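Local structure of DyP (3VXJ) at residues Y233-A238 / L247-G252; G257-G262 / A268-A273; D299-P304 / L408-T413; N376-P381 / P385-I390. The protein probably oxidises dyes and phenolic compounds at the expense of hydrogen peroxide, using a bound heme b. All coordinates share one frame; numbering follows the deposited sequence.

Interaction 1: residues Y233-A238 / L247-G252; sequences YTLANA and LTQQEG
Gln-249, Gln-250 and Gly-252, on the first turn of helix 249-261, meet Leu-235, in the last turn of helix 227-236, and Ala-238, just past its end. Thr-248 precedes them as the N-cap. Its OG1 accepts from Glu-251 N at 3.1 Å, and Glu-251 OE1 accepts in turn from Thr-248 N, so the two form a capping box. Gln-249 carries the polar link. Its chi1 of -176° swings CG away from the backbone N, and the extended chain carries NE2 to Leu-235 O at 3.0 Å. The bond is nearly straight, 163° at the hydrogen, but NE2 comes from above the carbonyl plane. Gln-250 bends at its second torsion and lays OE1 against Leu-235 CD2 at 3.7 Å. Its NE2 bonds to Glu-254 on the same helix. Gly-252 comes last. It has no side chain, so Ala-238 can settle on the helix backbone, its CB 3.5 Å from Gln-249 O and 3.7 Å from Gly-252 C. Outside these segments, Leu-235 also touches Ala-253. At the surface, the end of helix 227-236 packs against the start of helix 249-261. The short strands 241-242 and 245-246 lie between them in the chain, and backbone bonds tie Gly-252 to Ile-239 and Leu-247 to Pro-240.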
loop_
_atom_site.group_PDB
_atom_site.type_symbol
_atom_site.label_atom_id
_atom_site.label_comp_id
_atom_site.label_asym_id
_atom_site.label_seq_id
_atom_site.Cartn_x
_atom_site.Cartn_y
_atom_site.Cartn_z
ATOM N N TYR A 233 -1.773 16.717 17.173
ATOM C CA TYR A 233 -1.580 17.723 16.136
ATOM C C TYR A 233 -2.916 18.227 15.588
ATOM O O TYR A 233 -3.088 19.428 15.389
ATOM C CB TYR A 233 -0.713 17.195 14.985
ATOM C CG TYR A 233 -0.478 18.245 13.923
ATOM C CD1 TYR A 233 0.524 19.202 14.070
ATOM C CD2 TYR A 233 -1.280 18.302 12.783
ATOM C CE1 TYR A 233 0.729 20.185 13.096
ATOM C CE2 TYR A 233 -1.083 19.279 11.813
ATOM C CZ TYR A 233 -0.081 20.213 11.971
ATOM O OH TYR A 233 0.103 21.176 11.003
ATOM N N THR A 234 -3.857 17.318 15.338
ATOM C CA THR A 234 -5.154 17.734 14.796
ATOM C C THR A 234 -5.969 18.522 15.821
ATOM O O THR A 234 -6.702 19.432 15.453
ATOM C CB THR A 234 -5.997 16.566 14.226
ATOM O OG1 THR A 234 -6.386 15.690 15.284
ATOM C CG2 THR A 234 -5.239 15.777 13.141
ATOM N N LEU A 235 -5.840 18.178 17.099
ATOM C CA LEU A 235 -6.487 18.955 18.150
ATOM C C LEU A 235 -5.877 20.353 18.279
ATOM O O LEU A 235 -6.610 21.339 18.385
ATOM C CB LEU A 235 -6.445 18.200 19.481
ATOM C CG LEU A 235 -7.396 16.997 19.544
ATOM C CD1 LEU A 235 -6.977 16.060 20.657
ATOM C CD2 LEU A 235 -8.834 17.473 19.749
ATOM N N ALA A 236 -4.545 20.442 18.245
ATOM C CA ALA A 236 -3.847 21.728 18.362
ATOM C C ALA A 236 -4.107 22.659 17.181
ATOM O O ALA A 236 -4.041 23.885 17.317
ATOM C CB ALA A 236 -2.351 21.502 18.535
ATOM N N ASN A 237 -4.414 22.074 16.027
ATOM C CA ASN A 237 -4.589 22.828 14.788
ATOM C C ASN A 237 -6.002 22.717 14.226
ATOM O O ASN A 237 -6.244 22.943 13.035
ATOM C CB ASN A 237 -3.531 22.401 13.774
ATOM C CG ASN A 237 -2.145 22.796 14.212
ATOM O OD1 ASN A 237 -1.741 23.949 14.049
ATOM N ND2 ASN A 237 -1.418 21.858 14.800
ATOM N N ALA A 238 -6.933 22.361 15.106
ATOM C CA ALA A 238 -8.325 22.133 14.735
ATOM C C ALA A 238 -8.852 23.280 13.895
ATOM O O ALA A 238 -8.619 24.448 14.198
ATOM C CB ALA A 238 -9.178 21.963 15.980
ATOM N N LEU A 247 -17.132 25.044 14.124
ATOM C CA LEU A 247 -16.874 23.688 14.571
ATOM C C LEU A 247 -16.403 23.696 16.008
ATOM O O LEU A 247 -15.638 24.576 16.406
ATOM C CB LEU A 247 -15.802 23.046 13.688
ATOM C CG LEU A 247 -16.125 22.955 12.190
ATOM C CD1 LEU A 247 -14.894 22.504 11.427
ATOM C CD2 LEU A 247 -17.305 22.007 11.938
ATOM N N THR A 248 -16.859 22.726 16.792
ATOM C CA THR A 248 -16.257 22.517 18.104
ATOM C C THR A 248 -14.816 22.088 17.849
ATOM O O THR A 248 -14.481 21.662 16.729
ATOM C CB THR A 248 -16.964 21.414 18.902
ATOM O OG1 THR A 248 -16.788 20.165 18.224
ATOM C CG2 THR A 248 -18.461 21.716 19.073
ATOM N N GLN A 249 -13.965 22.164 18.864
ATOM C CA GLN A 249 -12.591 21.717 18.677
ATOM C C GLN A 249 -12.526 20.265 18.205
ATOM O O GLN A 249 -11.757 19.947 17.302
ATOM C CB GLN A 249 -11.759 21.913 19.934
ATOM C CG GLN A 249 -10.304 21.544 19.709
ATOM C CD GLN A 249 -9.523 21.433 20.989
ATOM O OE1 GLN A 249 -10.098 21.302 22.074
ATOM N NE2 GLN A 249 -8.199 21.463 20.875
ATOM N N GLN A 250 -13.329 19.388 18.805
ATOM C CA GLN A 250 -13.295 17.984 18.403
ATOM C C GLN A 250 -13.701 17.842 16.941
ATOM O O GLN A 250 -13.051 17.119 16.191
ATOM C CB GLN A 250 -14.142 17.094 19.320
ATOM C CG GLN A 250 -13.916 15.571 19.116
ATOM C CD GLN A 250 -12.492 15.092 19.454
ATOM O OE1 GLN A 250 -11.915 15.468 20.478
ATOM N NE2 GLN A 250 -11.939 14.238 18.599
ATOM N N GLU A 251 -14.748 18.557 16.530
ATOM C CA GLU A 251 -15.179 18.542 15.131
ATOM C C GLU A 251 -14.087 19.074 14.211
ATOM O O GLU A 251 -13.871 18.547 13.114
ATOM C CB GLU A 251 -16.457 19.370 14.943
ATOM C CG GLU A 251 -17.703 18.691 15.474
ATOM C CD GLU A 251 -18.894 19.622 15.587
ATOM O OE1 GLU A 251 -18.741 20.858 15.440
ATOM O OE2 GLU A 251 -20.009 19.101 15.829
ATOM N N GLY A 252 -13.424 20.142 14.646
ATOM C CA GLY A 252 -12.394 20.785 13.837
ATOM C C GLY A 252 -11.160 19.917 13.683
ATOM O O GLY A 252 -10.475 19.986 12.657
#

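Interaction 2: residues G257-G262 / A268-A273; sequences GARMFG and APIDLA. With HEM (protoporphyrin IX containing Fe), chain B.
Ile-270 turns CG1 into the gap between its own backbone N and carbonyl carbon (chi1 71°), and from there the chain runs straight out to CD1, which meets the last turn of helix 249-261. The bend at chi2 (-74°) brings Arg-259 CD to 4.1 Å from Ile-270 CD1, one side chain lying across the other; the further bend at chi3 directs the guanidinium. Ile-270 CD1 also lies 3.7 Å from Ala-258 O. The other branch, CG2, rests on Ala-258 CB at 3.9 Å. With an alanine here the space beside Ala-258 and Gly-262 would probably be left unfilled, and Arg-259 CD would lose its apolar neighbour. Gly-262 leaves the helix with positive phi (89°). Its carbonyl oxygen accepts from Ile-270 N at 3.0 Å. A water also donates to this oxygen and accepts from Asp-271 N. Phe-261, the residue before Gly-262, sets its ring edge against the heme, CE1 3.5 Å from CHB of the heme. The guanidinium of Arg-259 bonds to Leu-405 O, Gly-404 O and Glu-300 O. The contact is therefore apolar around the isoleucine, while the buried oxygen of Gly-262 is satisfied by a backbone N-H and a water, at a helix end that reaches the heme pocket.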
loop_
_atom_site.group_PDB
_atom_site.type_symbol
_atom_site.label_atom_id
_atom_site.label_comp_id
_atom_site.label_asym_id
_atom_site.label_seq_id
_atom_site.Cartn_x
_atom_site.Cartn_y
_atom_site.Cartn_z
ATOM N N GLY A 257 -8.147 16.126 10.127
ATOM C CA GLY A 257 -7.709 14.790 9.720
ATOM C C GLY A 257 -8.259 14.411 8.357
ATOM O O GLY A 257 -7.517 13.924 7.487
ATOM N N ALA A 258 -9.554 14.660 8.155
ATOM C CA ALA A 258 -10.177 14.371 6.861
ATOM C C ALA A 258 -9.591 15.196 5.719
ATOM O O ALA A 258 -9.467 14.705 4.597
ATOM C CB ALA A 258 -11.707 14.542 6.941
ATOM N N ARG A 259 -9.232 16.441 6.003
ATOM C CA ARG A 259 -8.613 17.322 5.014
ATOM C C ARG A 259 -7.215 16.831 4.629
ATOM O O ARG A 259 -6.793 16.964 3.470
ATOM C CB ARG A 259 -8.550 18.754 5.558
ATOM C CG ARG A 259 -9.915 19.404 5.773
ATOM C CD ARG A 259 -10.557 19.802 4.472
ATOM N NE ARG A 259 -9.911 20.987 3.916
ATOM C CZ ARG A 259 -10.292 21.571 2.784
ATOM N NH1 ARG A 259 -11.312 21.089 2.092
ATOM N NH2 ARG A 259 -9.656 22.643 2.352
ATOM N N MET A 260 -6.502 16.263 5.598
ATOM C CA MET A 260 -5.171 15.720 5.344
ATOM C C MET A 260 -5.240 14.482 4.455
ATOM O O MET A 260 -4.392 14.294 3.573
ATOM C CB MET A 260 -4.459 15.412 6.662
ATOM C CG MET A 260 -4.121 16.669 7.441
ATOM S SD MET A 260 -3.777 16.386 9.196
ATOM C CE MET A 260 -2.140 15.707 9.099
ATOM N N PHE A 261 -6.252 13.641 4.673
ATOM C CA PHE A 261 -6.371 12.403 3.899
ATOM C C PHE A 261 -7.110 12.552 2.583
ATOM O O PHE A 261 -6.797 11.851 1.604
ATOM C CB PHE A 261 -7.021 11.287 4.719
ATOM C CG PHE A 261 -6.026 10.471 5.491
ATOM C CD1 PHE A 261 -5.306 9.460 4.853
ATOM C CD2 PHE A 261 -5.783 10.727 6.833
ATOM C CE1 PHE A 261 -4.362 8.717 5.548
ATOM C CE2 PHE A 261 -4.840 9.977 7.538
ATOM C CZ PHE A 261 -4.136 8.970 6.895
ATOM N N GLY A 262 -8.097 13.447 2.562
ATOM C CA GLY A 262 -9.059 13.532 1.463
ATOM C C GLY A 262 -10.286 12.645 1.647
ATOM O O GLY A 262 -11.166 12.613 0.772
ATOM N N ALA A 268 -15.898 8.263 3.685
ATOM C CA ALA A 268 -16.605 9.215 2.831
ATOM C C ALA A 268 -15.583 10.184 2.222
ATOM O O ALA A 268 -14.825 10.819 2.952
ATOM C CB ALA A 268 -17.663 9.965 3.619
ATOM N N PRO A 269 -15.528 10.291 0.881
ATOM C CA PRO A 269 -14.556 11.210 0.296
ATOM C C PRO A 269 -14.996 12.661 0.494
ATOM O O PRO A 269 -16.170 12.990 0.300
ATOM C CB PRO A 269 -14.568 10.830 -1.184
ATOM C CG PRO A 269 -15.933 10.270 -1.421
ATOM C CD PRO A 269 -16.341 9.607 -0.145
ATOM N N ILE A 270 -14.064 13.525 0.885
ATOM C CA ILE A 270 -14.419 14.913 1.155
ATOM C C ILE A 270 -14.874 15.680 -0.096
ATOM O O ILE A 270 -15.650 16.624 0.006
ATOM C CB ILE A 270 -13.317 15.683 1.950
ATOM C CG1 ILE A 270 -12.071 15.964 1.096
ATOM C CG2 ILE A 270 -12.987 14.951 3.282
ATOM C CD1 ILE A 270 -10.962 16.689 1.872
ATOM N N ASP A 271 -14.466 15.222 -1.280
ATOM C CA ASP A 271 -14.942 15.855 -2.510
ATOM C C ASP A 271 -16.472 15.733 -2.621
ATOM O O ASP A 271 -17.128 16.630 -3.142
ATOM C CB ASP A 271 -14.255 15.248 -3.736
ATOM C CG ASP A 271 -14.438 16.078 -4.981
ATOM O OD1 ASP A 271 -14.595 17.318 -4.858
ATOM O OD2 ASP A 271 -14.409 15.486 -6.079
ATOM N N LEU A 272 -17.037 14.639 -2.106
ATOM C CA LEU A 272 -18.501 14.458 -2.064
ATOM C C LEU A 272 -19.158 14.941 -0.767
ATOM O O LEU A 272 -20.326 15.341 -0.777
ATOM C CB LEU A 272 -18.877 12.993 -2.295
ATOM C CG LEU A 272 -18.439 12.381 -3.627
ATOM C CD1 LEU A 272 -18.882 10.918 -3.699
ATOM C CD2 LEU A 272 -18.996 13.177 -4.803
ATOM N N ALA A 273 -18.407 14.884 0.330
ATOM C CA ALA A 273 -18.890 15.246 1.662
ATOM C C ALA A 273 -17.918 16.275 2.245
ATOM O O ALA A 273 -17.120 15.964 3.135
ATOM C CB ALA A 273 -18.954 14.006 2.534
HETATM C CHA HEM B . -5.436 5.639 -0.225
HETATM C CHB HEM B . -3.733 5.504 4.297
HETATM C CHC HEM B . 0.797 5.202 2.631
HETATM C CHD HEM B . -0.881 5.299 -1.902
HETATM C C1A HEM B . -5.367 5.663 1.140
HETATM C C2A HEM B . -6.493 5.824 2.034
HETATM C C3A HEM B . -6.012 5.797 3.290
HETATM C C4A HEM B . -4.584 5.587 3.219
HETATM C CMA HEM B . -6.811 5.925 4.601
HETATM C CAA HEM B . -7.950 6.060 1.579
HETATM C CBA HEM B . -8.774 4.793 1.340
HETATM C CGA HEM B . -8.394 4.039 0.087
HETATM O O1A HEM B . -8.664 4.508 -1.040
HETATM O O2A HEM B . -7.832 2.917 0.225
HETATM C C1B HEM B . -2.358 5.395 4.248
HETATM C C2B HEM B . -1.474 5.316 5.390
HETATM C C3B HEM B . -0.212 5.228 4.927
HETATM C C4B HEM B . -0.281 5.235 3.481
HETATM C CMB HEM B . -1.953 5.356 6.858
HETATM C CAB HEM B . 1.101 5.100 5.728
HETATM C CBB HEM B . 1.131 4.609 6.968
HETATM C C1C HEM B . 0.735 5.250 1.262
HETATM C C2C HEM B . 1.873 5.277 0.363
HETATM C C3C HEM B . 1.409 5.320 -0.896
HETATM C C4C HEM B . -0.036 5.312 -0.820
HETATM C CMC HEM B . 3.342 5.245 0.826
HETATM C CAC HEM B . 2.201 5.351 -2.230
HETATM C CBC HEM B . 3.348 6.032 -2.353
HETATM C C1D HEM B . -2.250 5.330 -1.854
HETATM C C2D HEM B . -3.093 5.207 -3.018
HETATM C C3D HEM B . -4.493 5.325 -2.503
HETATM C C4D HEM B . -4.374 5.499 -1.077
HETATM C CMD HEM B . -2.703 5.019 -4.493
HETATM C CAD HEM B . -5.752 5.282 -3.382
HETATM C CBD HEM B . -5.942 6.674 -3.976
HETATM C CGD HEM B . -7.131 6.728 -4.896
HETATM O O1D HEM B . -7.980 7.639 -4.704
HETATM O O2D HEM B . -7.237 5.882 -5.813
HETATM N NA HEM B . -4.227 5.547 1.895
HETATM N NB HEM B . -1.595 5.377 3.086
HETATM N NC HEM B . -0.409 5.311 0.502
HETATM N ND HEM B . -3.037 5.470 -0.712
HETATM FE FE HEM B . -2.306 5.496 1.198
HETATM O O HOH W 1 -12.095 13.414 -1.801
HETATM O O HOH W 2 -2.540 3.518 1.216
#

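Interaction 3: residues D299-P304 / L408-T413; sequences DETRCP and LNQNET
Gln-410 is the hub of this contact and meets Asp-299, Glu-300 and Thr-301 with its amide. Two hydrogen bonds cross between the loops. Gln-410 NE2 donates to Asp-299 OD2 at 3.0 Å, in its own amide plane but from above the carboxylate plane. The two planes stand 66° apart. Gln-410 OE1 accepts from Glu-300 N at 3.0 Å. This bond is more bent, 141° at the hydrogen, and the donor sits above the carbonyl plane. Hydrogen bonds inside 299-304 share the same carboxylate oxygen. Asp-299 OD2 takes Thr-301 N at 3.1 Å, an Asx turn, and Thr-301 OG1 also donates to it at 3.1 Å. Van der Waals contact adds the rest: Glu-300 CB lies 3.2 Å from Gln-410 OE1. The glutamine reaches this far because its chain is extended (chi2 177°). Its NE2 also bonds to Pro-407 O, within its own loop. The carboxylate of Glu-300 is turned elsewhere, with OE1 accepting from Phe-305 N. A leucine in place of Gln-410 would probably leave Glu-300 N without its acceptor and Asp-299 OD2 with one donor fewer. The chemistry is mainly polar. Three donors on one oxygen would be expected to favour the charged form of Asp-299, and one amide, used as both donor and acceptor, joins two loops far apart in sequence.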
loop_
_atom_site.group_PDB
_atom_site.type_symbol
_atom_site.label_atom_id
_atom_site.label_comp_id
_atom_site.label_asym_id
_atom_site.label_seq_id
_atom_site.Cartn_x
_atom_site.Cartn_y
_atom_site.Cartn_z
ATOM N N ASP A 299 -9.801 25.366 -6.882
ATOM C CA ASP A 299 -10.002 25.883 -5.532
ATOM C C ASP A 299 -9.869 24.723 -4.555
ATOM O O ASP A 299 -9.895 23.564 -4.972
ATOM C CB ASP A 299 -11.375 26.549 -5.404
ATOM C CG ASP A 299 -11.427 27.516 -4.252
ATOM O OD1 ASP A 299 -10.949 28.655 -4.422
ATOM O OD2 ASP A 299 -11.939 27.145 -3.180
ATOM N N GLU A 300 -9.728 25.032 -3.263
ATOM C CA GLU A 300 -9.504 23.994 -2.248
ATOM C C GLU A 300 -10.633 23.851 -1.239
ATOM O O GLU A 300 -10.500 23.097 -0.275
ATOM C CB GLU A 300 -8.172 24.217 -1.523
ATOM C CG GLU A 300 -7.014 24.273 -2.484
ATOM C CD GLU A 300 -5.676 24.281 -1.792
ATOM O OE1 GLU A 300 -5.270 23.207 -1.305
ATOM O OE2 GLU A 300 -5.014 25.355 -1.771
ATOM N N THR A 301 -11.763 24.522 -1.449
ATOM C CA THR A 301 -12.840 24.353 -0.474
ATOM C C THR A 301 -13.296 22.907 -0.329
ATOM O O THR A 301 -13.416 22.397 0.786
ATOM C CB THR A 301 -14.033 25.244 -0.771
ATOM O OG1 THR A 301 -13.609 26.596 -0.610
ATOM C CG2 THR A 301 -15.191 24.952 0.208
ATOM N N ARG A 302 -13.534 22.237 -1.447
ATOM C CA ARG A 302 -14.029 20.867 -1.352
ATOM C C ARG A 302 -12.941 19.864 -0.967
ATOM O O ARG A 302 -13.223 18.896 -0.277
ATOM C CB ARG A 302 -14.737 20.454 -2.641
ATOM C CG ARG A 302 -15.974 21.290 -2.930
ATOM C CD ARG A 302 -16.787 20.762 -4.107
ATOM N NE ARG A 302 -17.552 19.576 -3.739
ATOM C CZ ARG A 302 -18.767 19.588 -3.196
ATOM N NH1 ARG A 302 -19.379 20.726 -2.933
ATOM N NH2 ARG A 302 -19.369 18.444 -2.892
ATOM N N CYS A 303 -11.712 20.084 -1.427
ATOM C CA CYS A 303 -10.584 19.190 -1.114
ATOM C C CYS A 303 -9.275 19.940 -1.304
ATOM O O CYS A 303 -9.087 20.569 -2.349
ATOM C CB CYS A 303 -10.599 17.960 -2.039
ATOM S SG CYS A 303 -9.402 16.678 -1.604
ATOM N N PRO A 304 -8.345 19.861 -0.321
ATOM C CA PRO A 304 -7.020 20.448 -0.587
ATOM C C PRO A 304 -6.329 19.807 -1.786
ATOM O O PRO A 304 -6.568 18.631 -2.091
ATOM C CB PRO A 304 -6.227 20.152 0.697
ATOM C CG PRO A 304 -7.291 19.887 1.756
ATOM C CD PRO A 304 -8.396 19.202 1.003
ATOM N N LEU A 408 -11.478 27.802 4.647
ATOM C CA LEU A 408 -11.854 29.216 4.768
ATOM C C LEU A 408 -10.632 30.125 4.841
ATOM O O LEU A 408 -10.767 31.345 4.874
ATOM C CB LEU A 408 -12.788 29.453 5.972
ATOM C CG LEU A 408 -14.056 28.587 6.062
ATOM C CD1 LEU A 408 -14.944 29.038 7.221
ATOM C CD2 LEU A 408 -14.848 28.582 4.749
ATOM N N ASN A 409 -9.445 29.520 4.872
ATOM C CA ASN A 409 -8.181 30.264 4.864
ATOM C C ASN A 409 -7.148 29.478 4.067
ATOM O O ASN A 409 -6.183 28.951 4.623
ATOM C CB ASN A 409 -7.661 30.499 6.294
ATOM C CG ASN A 409 -8.639 31.258 7.170
ATOM O OD1 ASN A 409 -9.311 30.671 8.023
ATOM N ND2 ASN A 409 -8.723 32.565 6.970
ATOM N N GLN A 410 -7.367 29.385 2.760
ATOM C CA GLN A 410 -6.623 28.428 1.933
ATOM C C GLN A 410 -5.151 28.764 1.758
ATOM O O GLN A 410 -4.331 27.880 1.517
ATOM C CB GLN A 410 -7.311 28.238 0.582
ATOM C CG GLN A 410 -8.696 27.614 0.753
ATOM C CD GLN A 410 -9.470 27.451 -0.548
ATOM O OE1 GLN A 410 -8.893 27.360 -1.640
ATOM N NE2 GLN A 410 -10.789 27.388 -0.429
ATOM N N ASN A 411 -4.814 30.041 1.911
ATOM C CA ASN A 411 -3.412 30.449 1.855
ATOM C C ASN A 411 -2.620 30.142 3.119
ATOM O O ASN A 411 -1.399 30.273 3.124
ATOM C CB ASN A 411 -3.276 31.924 1.482
ATOM C CG ASN A 411 -3.248 32.143 -0.015
ATOM O OD1 ASN A 411 -2.682 31.342 -0.771
ATOM N ND2 ASN A 411 -3.847 33.236 -0.456
ATOM N N GLU A 412 -3.308 29.740 4.187
ATOM C CA GLU A 412 -2.626 29.347 5.408
ATOM C C GLU A 412 -1.859 28.055 5.159
ATOM O O GLU A 412 -2.401 27.085 4.621
ATOM C CB GLU A 412 -3.616 29.172 6.562
ATOM C CG GLU A 412 -2.948 28.876 7.906
ATOM C CD GLU A 412 -3.941 28.502 8.989
ATOM O OE1 GLU A 412 -5.086 28.137 8.658
ATOM O OE2 GLU A 412 -3.571 28.564 10.181
ATOM N N THR A 413 -0.592 28.048 5.545
ATOM C CA THR A 413 0.207 26.835 5.429
ATOM C C THR A 413 0.334 26.133 6.772
ATOM O O THR A 413 0.365 26.762 7.834
ATOM C CB THR A 413 1.603 27.113 4.839
ATOM O OG1 THR A 413 2.348 27.919 5.744
ATOM C CG2 THR A 413 1.492 27.823 3.494
#

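Interaction 4: residues N376-P381 / P385-I390; sequences NNANFP and PITPGI. With 3DM (2,6-dimethoxyphenol), chain E.
Ala-378 and Gly-389 bring the two loops together through their backbones: Gly-389 N donates to Ala-378 O at 2.9 Å, and Ala-378 CA makes a C-H...O contact of 3.5 Å with Gly-389 O. Ile-390, bent at chi2 (-50°), brings CD1 to Ala-378 CB at 3.8 Å and to Asn-376 O at 3.4 Å. Thr-387 CG2 touches Ala-378 O at 3.3 Å. The rings of Pro-381 and Pro-388 lie alongside, running opposite ways, with Pro-388 CG 3.6 Å from Pro-381 CD. A cis peptide bond precedes Pro-381. The turn at 377-380 is type I, and Asn-377 OD1 accepts from Asn-379 N, an Asx turn. At the far end of 385-390, Pro-385 lines a 2,6-dimethoxyphenol site, its CD 3.7 Å from C1 of the ligand. Both segments follow helix 367-375, and Phe-380 stacks on Trp-374 of that helix. Lys-311 of helix 308-312 bonds to the carbonyl oxygens of Phe-380 and Gly-389. Strand 401-403 flanks 385-390, and backbone bonds link Pro-388 with Gly-403 and Ile-390 with Thr-401.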
loop_
_atom_site.group_PDB
_atom_site.type_symbol
_atom_site.label_atom_id
_atom_site.label_comp_id
_atom_site.label_asym_id
_atom_site.label_seq_id
_atom_site.Cartn_x
_atom_site.Cartn_y
_atom_site.Cartn_z
ATOM N N ASN A 376 5.927 14.002 -2.695
ATOM C CA ASN A 376 7.100 14.788 -2.273
ATOM C C ASN A 376 7.260 16.119 -2.997
ATOM O O ASN A 376 8.182 16.896 -2.705
ATOM C CB ASN A 376 8.394 13.995 -2.485
ATOM C CG ASN A 376 8.541 12.823 -1.531
ATOM O OD1 ASN A 376 7.699 12.586 -0.650
ATOM N ND2 ASN A 376 9.600 12.053 -1.728
ATOM N N ASN A 377 6.382 16.382 -3.959
ATOM C CA ASN A 377 6.546 17.520 -4.849
ATOM C C ASN A 377 5.587 18.631 -4.454
ATOM O O ASN A 377 4.378 18.520 -4.687
ATOM C CB ASN A 377 6.285 17.035 -6.272
ATOM C CG ASN A 377 6.508 18.094 -7.332
ATOM O OD1 ASN A 377 6.650 19.291 -7.057
ATOM N ND2 ASN A 377 6.512 17.644 -8.583
ATOM N N ALA A 378 6.116 19.716 -3.885
ATOM C CA ALA A 378 5.269 20.821 -3.444
ATOM C C ALA A 378 4.486 21.445 -4.588
ATOM O O ALA A 378 3.438 22.045 -4.374
ATOM C CB ALA A 378 6.096 21.887 -2.741
ATOM N N ASN A 379 5.003 21.300 -5.803
ATOM C CA ASN A 379 4.395 21.921 -6.967
ATOM C C ASN A 379 3.492 21.016 -7.777
ATOM O O ASN A 379 3.114 21.341 -8.907
ATOM C CB ASN A 379 5.495 22.556 -7.804
ATOM C CG ASN A 379 6.137 23.713 -7.074
ATOM O OD1 ASN A 379 5.446 24.635 -6.643
ATOM N ND2 ASN A 379 7.456 23.649 -6.877
ATOM N N PHE A 380 3.132 19.887 -7.172
ATOM C CA PHE A 380 2.168 18.964 -7.750
ATOM C C PHE A 380 0.947 18.821 -6.841
ATOM O O PHE A 380 1.111 18.692 -5.634
ATOM C CB PHE A 380 2.776 17.586 -8.015
ATOM C CG PHE A 380 1.830 16.692 -8.729
ATOM C CD1 PHE A 380 1.787 16.686 -10.119
ATOM C CD2 PHE A 380 0.891 15.950 -8.023
ATOM C CE1 PHE A 380 0.847 15.936 -10.787
ATOM C CE2 PHE A 380 -0.045 15.201 -8.684
ATOM C CZ PHE A 380 -0.063 15.182 -10.072
ATOM N N PRO A 381 -0.279 18.824 -7.406
ATOM C CA PRO A 381 -0.642 18.908 -8.831
ATOM C C PRO A 381 -0.274 20.252 -9.461
ATOM O O PRO A 381 -0.167 21.263 -8.769
ATOM C CB PRO A 381 -2.164 18.695 -8.829
ATOM C CG PRO A 381 -2.590 19.101 -7.468
ATOM C CD PRO A 381 -1.480 18.625 -6.571
ATOM N N PRO A 385 -3.834 27.508 -8.365
ATOM C CA PRO A 385 -3.675 28.905 -7.934
ATOM C C PRO A 385 -2.942 29.079 -6.592
ATOM O O PRO A 385 -2.530 30.194 -6.263
ATOM C CB PRO A 385 -5.122 29.399 -7.823
ATOM C CG PRO A 385 -5.913 28.170 -7.531
ATOM C CD PRO A 385 -5.256 27.109 -8.369
ATOM N N ILE A 386 -2.813 27.991 -5.832
ATOM C CA ILE A 386 -2.084 27.980 -4.559
ATOM C C ILE A 386 -1.156 26.771 -4.598
ATOM O O ILE A 386 -1.584 25.686 -4.977
ATOM C CB ILE A 386 -3.043 27.878 -3.320
ATOM C CG1 ILE A 386 -3.990 29.084 -3.280
ATOM C CG2 ILE A 386 -2.242 27.778 -2.008
ATOM C CD1 ILE A 386 -4.998 29.056 -2.146
ATOM N N THR A 387 0.108 26.956 -4.225
ATOM C CA THR A 387 1.057 25.846 -4.122
ATOM C C THR A 387 0.474 24.715 -3.279
ATOM O O THR A 387 0.087 24.942 -2.133
ATOM C CB THR A 387 2.368 26.316 -3.471
ATOM O OG1 THR A 387 2.937 27.346 -4.282
ATOM C CG2 THR A 387 3.375 25.161 -3.337
ATOM N N PRO A 388 0.382 23.497 -3.847
ATOM C CA PRO A 388 -0.188 22.403 -3.027
ATOM C C PRO A 388 0.629 22.050 -1.778
ATOM O O PRO A 388 0.063 21.846 -0.701
ATOM C CB PRO A 388 -0.246 21.228 -4.008
ATOM C CG PRO A 388 -0.406 21.876 -5.336
ATOM C CD PRO A 388 0.456 23.124 -5.275
ATOM N N GLY A 389 1.947 21.975 -1.915
ATOM C CA GLY A 389 2.777 21.596 -0.780
ATOM C C GLY A 389 3.003 20.098 -0.676
ATOM O O GLY A 389 2.706 19.338 -1.603
ATOM N N ILE A 390 3.549 19.690 0.464
ATOM C CA ILE A 390 3.975 18.318 0.702
ATOM C C ILE A 390 2.828 17.515 1.308
ATOM O O ILE A 390 2.176 17.971 2.243
ATOM C CB ILE A 390 5.209 18.311 1.643
ATOM C CG1 ILE A 390 6.325 19.213 1.083
ATOM C CG2 ILE A 390 5.680 16.879 1.929
ATOM C CD1 ILE A 390 6.651 18.945 -0.399
HETATM O O1 3DM E . -5.569 27.351 -11.934
HETATM C C1 3DM E . -5.365 28.683 -11.739
HETATM C C2 3DM E . -6.463 29.541 -11.653
HETATM O O2 3DM E . -7.710 28.993 -11.765
HETATM C C7 3DM E . -8.807 29.924 -11.820
HETATM C C3 3DM E . -6.256 30.911 -11.447
HETATM C C4 3DM E . -4.957 31.415 -11.335
HETATM C C5 3DM E . -3.861 30.551 -11.426
HETATM C C6 3DM E . -4.065 29.181 -11.632
HETATM O O3 3DM E . -3.026 28.291 -11.716
HETATM C C8 3DM E . -1.745 28.849 -12.077
#

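Interactions 1 and 2 use the two ends of helix 249-261. Interaction 1 holds its exposed start, at the surface, while interaction 2 packs its buried end, beside the heme. Interactions 3 and 4 join loops and are only partly buried. Their chemistry differs accordingly: interaction 1 pairs one amide-to-backbone bond with an alanine on a glycine, interaction 2 is mostly apolar, interaction 3 is mainly polar, and interaction 4 combines one backbone bond with proline and isoleucine packing. Interaction 3 touches interaction 2, through Arg-259 and Arg-302, and interaction 4, where Ile-386 packs on Glu-300, Gln-410 and Asn-411. It does not touch interaction 1, which meets interaction 2 through Thr-234 on Gly-257 and Met-260.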